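Local coordinates for cysteine protease S273R (African swine fever virus pig/Kenya/KEN-50/1950, PDB 6LJ9), which probably processes the viral pp220 and pp62 polyproteins into core-shell proteins as a SUMO-1-type cysteine protease and counters host pyroptosis and cGAS-STING signalling, at residues I93-F107 / Y235-V247. Residues are numbered along the deposited sequence; the frame is centred on the assembly and turned at random.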
loop_
_atom_site.group_PDB
_atom_site.type_symbol
_atom_site.label_atom_id
_atom_site.label_comp_id
_atom_site.label_asym_id
_atom_site.label_seq_id
_atom_site.Cartn_x
_atom_site.Cartn_y
_atom_site.Cartn_z
ATOM N N ILE B 93 -17.139 -7.155 -13.218
ATOM C CA ILE B 93 -15.828 -6.517 -13.209
ATOM C C ILE B 93 -15.842 -5.252 -12.359
ATOM O O ILE B 93 -14.896 -4.984 -11.612
ATOM C CB ILE B 93 -15.379 -6.232 -14.652
ATOM C CG1 ILE B 93 -15.254 -7.543 -15.432
ATOM C CG2 ILE B 93 -14.069 -5.463 -14.664
ATOM C CD1 ILE B 93 -15.014 -7.358 -16.911
ATOM N N ASP B 94 -16.912 -4.459 -12.457
ATOM C CA ASP B 94 -16.988 -3.219 -11.689
ATOM C C ASP B 94 -17.006 -3.503 -10.194
ATOM O O ASP B 94 -16.281 -2.870 -9.418
ATOM C CB ASP B 94 -18.227 -2.425 -12.099
ATOM C CG ASP B 94 -18.214 -1.006 -11.564
ATOM O OD1 ASP B 94 -17.251 -0.268 -11.859
ATOM O OD2 ASP B 94 -19.171 -0.627 -10.856
ATOM N N GLU B 95 -17.831 -4.462 -9.772
ATOM C CA GLU B 95 -17.942 -4.791 -8.357
ATOM C C GLU B 95 -16.703 -5.496 -7.823
ATOM O O GLU B 95 -16.474 -5.483 -6.609
ATOM C CB GLU B 95 -19.188 -5.647 -8.128
ATOM C CG GLU B 95 -20.480 -4.937 -8.503
ATOM C CD GLU B 95 -21.656 -5.884 -8.618
ATOM O OE1 GLU B 95 -21.518 -7.056 -8.211
ATOM O OE2 GLU B 95 -22.718 -5.458 -9.120
ATOM N N THR B 96 -15.899 -6.107 -8.695
ATOM C CA THR B 96 -14.648 -6.713 -8.252
ATOM C C THR B 96 -13.573 -5.654 -8.032
ATOM O O THR B 96 -12.877 -5.668 -7.009
ATOM C CB THR B 96 -14.175 -7.756 -9.269
ATOM O OG1 THR B 96 -15.099 -8.851 -9.299
ATOM C CG2 THR B 96 -12.791 -8.277 -8.902
ATOM N N LEU B 97 -13.428 -4.724 -8.981
ATOM C CA LEU B 97 -12.425 -3.672 -8.843
ATOM C C LEU B 97 -12.769 -2.714 -7.710
ATOM O O LEU B 97 -11.865 -2.150 -7.083
ATOM C CB LEU B 97 -12.276 -2.910 -10.159
ATOM C CG LEU B 97 -11.785 -3.731 -11.354
ATOM C CD1 LEU B 97 -11.597 -2.839 -12.570
ATOM C CD2 LEU B 97 -10.493 -4.457 -11.012
ATOM N N GLN B 98 -14.061 -2.518 -7.435
ATOM C CA GLN B 98 -14.456 -1.714 -6.284
ATOM C C GLN B 98 -14.035 -2.363 -4.971
ATOM O O GLN B 98 -13.733 -1.657 -4.003
ATOM C CB GLN B 98 -15.966 -1.477 -6.299
ATOM C CG GLN B 98 -16.429 -0.458 -7.327
ATOM C CD GLN B 98 -17.939 -0.359 -7.406
ATOM O OE1 GLN B 98 -18.645 -1.361 -7.300
ATOM N NE2 GLN B 98 -18.445 0.856 -7.586
ATOM N N ARG B 99 -14.006 -3.698 -4.915
ATOM C CA ARG B 99 -13.579 -4.375 -3.694
ATOM C C ARG B 99 -12.064 -4.347 -3.537
ATOM O O ARG B 99 -11.555 -4.247 -2.414
ATOM C CB ARG B 99 -14.087 -5.818 -3.684
ATOM C CG ARG B 99 -15.550 -5.958 -3.295
ATOM C CD ARG B 99 -16.062 -7.370 -3.535
ATOM N NE ARG B 99 -17.380 -7.572 -2.939
ATOM C CZ ARG B 99 -18.522 -7.181 -3.496
ATOM N NH1 ARG B 99 -18.513 -6.562 -4.668
ATOM N NH2 ARG B 99 -19.673 -7.406 -2.878
ATOM N N TRP B 100 -11.326 -4.440 -4.647
ATOM C CA TRP B 100 -9.871 -4.375 -4.569
ATOM C C TRP B 100 -9.396 -2.995 -4.133
ATOM O O TRP B 100 -8.334 -2.874 -3.512
ATOM C CB TRP B 100 -9.253 -4.749 -5.916
ATOM C CG TRP B 100 -9.428 -6.190 -6.278
ATOM C CD1 TRP B 100 -9.958 -7.177 -5.497
ATOM C CD2 TRP B 100 -9.070 -6.811 -7.518
ATOM N NE1 TRP B 100 -9.952 -8.371 -6.174
ATOM C CE2 TRP B 100 -9.412 -8.174 -7.417
ATOM C CE3 TRP B 100 -8.494 -6.346 -8.705
ATOM C CZ2 TRP B 100 -9.197 -9.076 -8.457
ATOM C CZ3 TRP B 100 -8.282 -7.243 -9.736
ATOM C CH2 TRP B 100 -8.632 -8.593 -9.606
ATOM N N ALA B 101 -10.164 -1.950 -4.447
ATOM C CA ALA B 101 -9.810 -0.603 -4.014
ATOM C C ALA B 101 -9.902 -0.440 -2.503
ATOM O O ALA B 101 -9.298 0.488 -1.955
ATOM C CB ALA B 101 -10.704 0.423 -4.709
ATOM N N ILE B 102 -10.645 -1.315 -1.822
ATOM C CA ILE B 102 -10.668 -1.300 -0.363
ATOM C C ILE B 102 -9.326 -1.761 0.189
ATOM O O ILE B 102 -8.739 -1.118 1.068
ATOM C CB ILE B 102 -11.818 -2.177 0.165
ATOM C CG1 ILE B 102 -13.127 -1.848 -0.552
ATOM C CG2 ILE B 102 -11.974 -2.004 1.668
ATOM C CD1 ILE B 102 -14.260 -2.791 -0.210
ATOM N N LYS B 103 -8.821 -2.886 -0.321
ATOM C CA LYS B 103 -7.584 -3.465 0.189
ATOM C C LYS B 103 -6.362 -2.694 -0.298
ATOM O O LYS B 103 -5.466 -2.375 0.490
ATOM C CB LYS B 103 -7.503 -4.938 -0.221
ATOM C CG LYS B 103 -6.136 -5.577 -0.070
ATOM C CD LYS B 103 -6.191 -7.044 -0.469
ATOM C CE LYS B 103 -4.802 -7.616 -0.687
ATOM N NZ LYS B 103 -3.948 -7.489 0.524
ATOM N N TYR B 104 -6.313 -2.387 -1.591
ATOM C CA TYR B 104 -5.233 -1.592 -2.171
ATOM C C TYR B 104 -5.671 -0.132 -2.152
ATOM O O TYR B 104 -6.365 0.335 -3.058
ATOM C CB TYR B 104 -4.910 -2.077 -3.580
ATOM C CG TYR B 104 -4.497 -3.532 -3.636
ATOM C CD1 TYR B 104 -3.189 -3.910 -3.368
ATOM C CD2 TYR B 104 -5.416 -4.526 -3.951
ATOM C CE1 TYR B 104 -2.805 -5.237 -3.414
ATOM C CE2 TYR B 104 -5.040 -5.856 -4.001
ATOM C CZ TYR B 104 -3.734 -6.206 -3.731
ATOM O OH TYR B 104 -3.356 -7.529 -3.780
ATOM N N THR B 105 -5.259 0.593 -1.110
ATOM C CA THR B 105 -5.751 1.942 -0.857
ATOM C C THR B 105 -5.110 3.002 -1.744
ATOM O O THR B 105 -5.526 4.164 -1.686
ATOM C CB THR B 105 -5.539 2.310 0.613
ATOM O OG1 THR B 105 -4.139 2.274 0.919
ATOM C CG2 THR B 105 -6.274 1.329 1.517
ATOM N N LYS B 106 -4.108 2.645 -2.549
ATOM C CA LYS B 106 -3.538 3.553 -3.538
ATOM C C LYS B 106 -3.899 3.141 -4.960
ATOM O O LYS B 106 -3.183 3.487 -5.905
ATOM C CB LYS B 106 -2.019 3.642 -3.376
ATOM C CG LYS B 106 -1.567 4.283 -2.073
ATOM C CD LYS B 106 -0.089 4.648 -2.117
ATOM C CE LYS B 106 0.365 5.295 -0.815
ATOM N NZ LYS B 106 0.316 4.346 0.332
ATOM N N PHE B 107 -4.995 2.409 -5.126
ATOM C CA PHE B 107 -5.430 1.897 -6.417
ATOM C C PHE B 107 -6.696 2.621 -6.852
ATOM O O PHE B 107 -7.659 2.714 -6.083
ATOM C CB PHE B 107 -5.674 0.387 -6.341
ATOM C CG PHE B 107 -6.386 -0.175 -7.537
ATOM C CD1 PHE B 107 -5.770 -0.202 -8.776
ATOM C CD2 PHE B 107 -7.667 -0.691 -7.418
ATOM C CE1 PHE B 107 -6.420 -0.723 -9.878
ATOM C CE2 PHE B 107 -8.323 -1.213 -8.516
ATOM C CZ PHE B 107 -7.699 -1.230 -9.747
ATOM N N TYR B 235 -8.750 -13.290 -17.480
ATOM C CA TYR B 235 -7.409 -12.876 -17.886
ATOM C C TYR B 235 -7.176 -11.401 -17.586
ATOM O O TYR B 235 -6.129 -11.021 -17.049
ATOM C CB TYR B 235 -7.198 -13.152 -19.376
ATOM C CG TYR B 235 -6.509 -14.462 -19.690
ATOM C CD1 TYR B 235 -5.148 -14.625 -19.466
ATOM C CD2 TYR B 235 -7.214 -15.526 -20.236
ATOM C CE1 TYR B 235 -4.514 -15.816 -19.762
ATOM C CE2 TYR B 235 -6.590 -16.719 -20.534
ATOM C CZ TYR B 235 -5.240 -16.860 -20.296
ATOM O OH TYR B 235 -4.617 -18.049 -20.594
ATOM N N SER B 236 -8.148 -10.551 -17.927
ATOM C CA SER B 236 -7.977 -9.114 -17.739
ATOM C C SER B 236 -7.931 -8.749 -16.260
ATOM O O SER B 236 -7.144 -7.888 -15.850
ATOM C CB SER B 236 -9.102 -8.355 -18.440
ATOM O OG SER B 236 -9.181 -8.710 -19.809
ATOM N N LEU B 237 -8.769 -9.391 -15.445
ATOM C CA LEU B 237 -8.763 -9.109 -14.014
ATOM C C LEU B 237 -7.494 -9.628 -13.351
ATOM O O LEU B 237 -6.968 -8.998 -12.427
ATOM C CB LEU B 237 -10.001 -9.716 -13.354
ATOM C CG LEU B 237 -11.321 -8.973 -13.551
ATOM C CD1 LEU B 237 -12.461 -9.765 -12.941
ATOM C CD2 LEU B 237 -11.246 -7.586 -12.936
ATOM N N PHE B 238 -6.988 -10.778 -13.806
ATOM C CA PHE B 238 -5.781 -11.341 -13.212
ATOM C C PHE B 238 -4.565 -10.468 -13.490
ATOM O O PHE B 238 -3.671 -10.353 -12.645
ATOM C CB PHE B 238 -5.546 -12.760 -13.729
ATOM C CG PHE B 238 -4.278 -13.390 -13.224
ATOM C CD1 PHE B 238 -4.241 -13.997 -11.980
ATOM C CD2 PHE B 238 -3.125 -13.380 -13.992
ATOM C CE1 PHE B 238 -3.077 -14.579 -11.509
ATOM C CE2 PHE B 238 -1.958 -13.960 -13.527
ATOM C CZ PHE B 238 -1.935 -14.560 -12.284
ATOM N N TYR B 239 -4.508 -9.857 -14.676
ATOM C CA TYR B 239 -3.398 -8.966 -14.996
ATOM C C TYR B 239 -3.345 -7.795 -14.024
ATOM O O TYR B 239 -2.280 -7.456 -13.497
ATOM C CB TYR B 239 -3.522 -8.467 -16.436
ATOM C CG TYR B 239 -2.383 -7.576 -16.881
ATOM C CD1 TYR B 239 -1.187 -8.120 -17.332
ATOM C CD2 TYR B 239 -2.505 -6.192 -16.859
ATOM C CE1 TYR B 239 -0.143 -7.312 -17.742
ATOM C CE2 TYR B 239 -1.465 -5.375 -17.268
ATOM C CZ TYR B 239 -0.288 -5.942 -17.709
ATOM O OH TYR B 239 0.750 -5.136 -18.117
ATOM N N ILE B 240 -4.497 -7.171 -13.765
ATOM C CA ILE B 240 -4.543 -6.046 -12.835
ATOM C C ILE B 240 -4.137 -6.493 -11.436
ATOM O O ILE B 240 -3.363 -5.815 -10.750
ATOM C CB ILE B 240 -5.942 -5.403 -12.840
ATOM C CG1 ILE B 240 -6.240 -4.782 -14.208
ATOM C CG2 ILE B 240 -6.058 -4.370 -11.726
ATOM C CD1 ILE B 240 -7.602 -4.123 -14.303
ATOM N N ARG B 241 -4.644 -7.647 -10.997
ATOM C CA ARG B 241 -4.328 -8.126 -9.654
ATOM C C ARG B 241 -2.855 -8.498 -9.529
ATOM O O ARG B 241 -2.222 -8.212 -8.505
ATOM C CB ARG B 241 -5.214 -9.317 -9.296
ATOM C CG ARG B 241 -4.978 -9.865 -7.897
ATOM C CD ARG B 241 -5.119 -8.771 -6.851
ATOM N NE ARG B 241 -4.863 -9.260 -5.501
ATOM C CZ ARG B 241 -5.810 -9.658 -4.658
ATOM N NH1 ARG B 241 -7.084 -9.624 -5.025
ATOM N NH2 ARG B 241 -5.484 -10.087 -3.447
ATOM N N ALA B 242 -2.290 -9.133 -10.559
ATOM C CA ALA B 242 -0.876 -9.492 -10.516
ATOM C C ALA B 242 0.010 -8.252 -10.492
ATOM O O ALA B 242 1.007 -8.211 -9.763
ATOM C CB ALA B 242 -0.522 -10.383 -11.705
ATOM N N ARG B 243 -0.335 -7.231 -11.283
ATOM C CA ARG B 243 0.437 -5.993 -11.258
ATOM C C ARG B 243 0.296 -5.288 -9.915
ATOM O O ARG B 243 1.245 -4.658 -9.431
ATOM C CB ARG B 243 -0.002 -5.068 -12.393
ATOM C CG ARG B 243 0.176 -5.648 -13.788
ATOM C CD ARG B 243 1.632 -5.684 -14.218
ATOM N NE ARG B 243 2.187 -4.346 -14.393
ATOM C CZ ARG B 243 3.032 -3.770 -13.544
ATOM N NH1 ARG B 243 3.426 -4.419 -12.458
ATOM N NH2 ARG B 243 3.486 -2.548 -13.783
ATOM N N LEU B 244 -0.887 -5.381 -9.298
ATOM C CA LEU B 244 -1.082 -4.801 -7.973
ATOM C C LEU B 244 -0.211 -5.495 -6.936
ATOM O O LEU B 244 0.328 -4.845 -6.032
ATOM C CB LEU B 244 -2.557 -4.878 -7.577
ATOM C CG LEU B 244 -3.502 -3.848 -8.198
ATOM C CD1 LEU B 244 -4.942 -4.135 -7.801
ATOM C CD2 LEU B 244 -3.103 -2.439 -7.787
ATOM N N ASP B 245 -0.062 -6.816 -7.045
ATOM C CA ASP B 245 0.840 -7.573 -6.188
ATOM C C ASP B 245 2.271 -7.581 -6.709
ATOM O O ASP B 245 3.065 -8.437 -6.301
ATOM C CB ASP B 245 0.333 -9.004 -6.012
ATOM C CG ASP B 245 -0.897 -9.076 -5.136
ATOM O OD1 ASP B 245 -1.100 -8.149 -4.322
ATOM O OD2 ASP B 245 -1.660 -10.056 -5.259
ATOM N N ASN B 246 2.606 -6.652 -7.607
ATOM C CA ASN B 246 3.976 -6.400 -8.043
ATOM C C ASN B 246 4.555 -7.548 -8.862
ATOM O O ASN B 246 5.748 -7.841 -8.774
ATOM C CB ASN B 246 4.888 -6.079 -6.852
ATOM C CG ASN B 246 4.706 -4.659 -6.349
ATOM O OD1 ASN B 246 5.290 -3.718 -6.891
ATOM N ND2 ASN B 246 3.891 -4.495 -5.314
ATOM N N VAL B 247 3.723 -8.207 -9.663
ATOM C CA VAL B 247 4.221 -9.093 -10.710
ATOM C C VAL B 247 4.513 -8.235 -11.935
ATOM O O VAL B 247 3.619 -7.561 -12.459
ATOM C CB VAL B 247 3.212 -10.205 -11.036
ATOM C CG1 VAL B 247 3.698 -11.035 -12.220
ATOM C CG2 VAL B 247 2.986 -11.091 -9.820
#
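W100 and L237 interlock between helices 93-103 and 235-244, whose axes run almost parallel, 11° apart, and come no closer than 11.7 Å, a separation bridged by large side chains. Each of the two is a knob in a hole: W100 sits among L237, I240, R241 and L244, and L237 among I93, T96, L97 and W100. The indole presents its edge to the backbone, with CH2 of W100 3.3 Å from O of L237 and that oxygen in the ring plane. R241 lies over one indole face and T96 CG2 over the other. With CG anti to the backbone N (chi1 -179°) and a bend at chi2, R241 places its CD 4.2 Å from the centroid of the W100 six-membered ring, a CH-pi contact, and its guanidinium over the five-membered ring, a cation-pi contact with the planes 83° apart, hence nearly perpendicular. Helix 232-244 starts at C232, the probable nucleophile, in the Ulp1-like, clan CA catalytic domain; helix 90-103 packs beside it, and I93 also touches W169, next to H168, a probable active-site residue. Further along, L244 wedges between two rings through CH-pi contacts: its CB stands over the centre of Y104, and its CD1 lies over the face of F107, 4.1 Å from the ring centroid. Y104 OH donates to OD1 of D245 at 2.4 Å, a modelled length too short to take literally. R241 NE forms a salt bridge with D245 OD2, its hydrogen bond a weak one; OD2 also accepts from T8 N, while R241 NH2 pairs with E16.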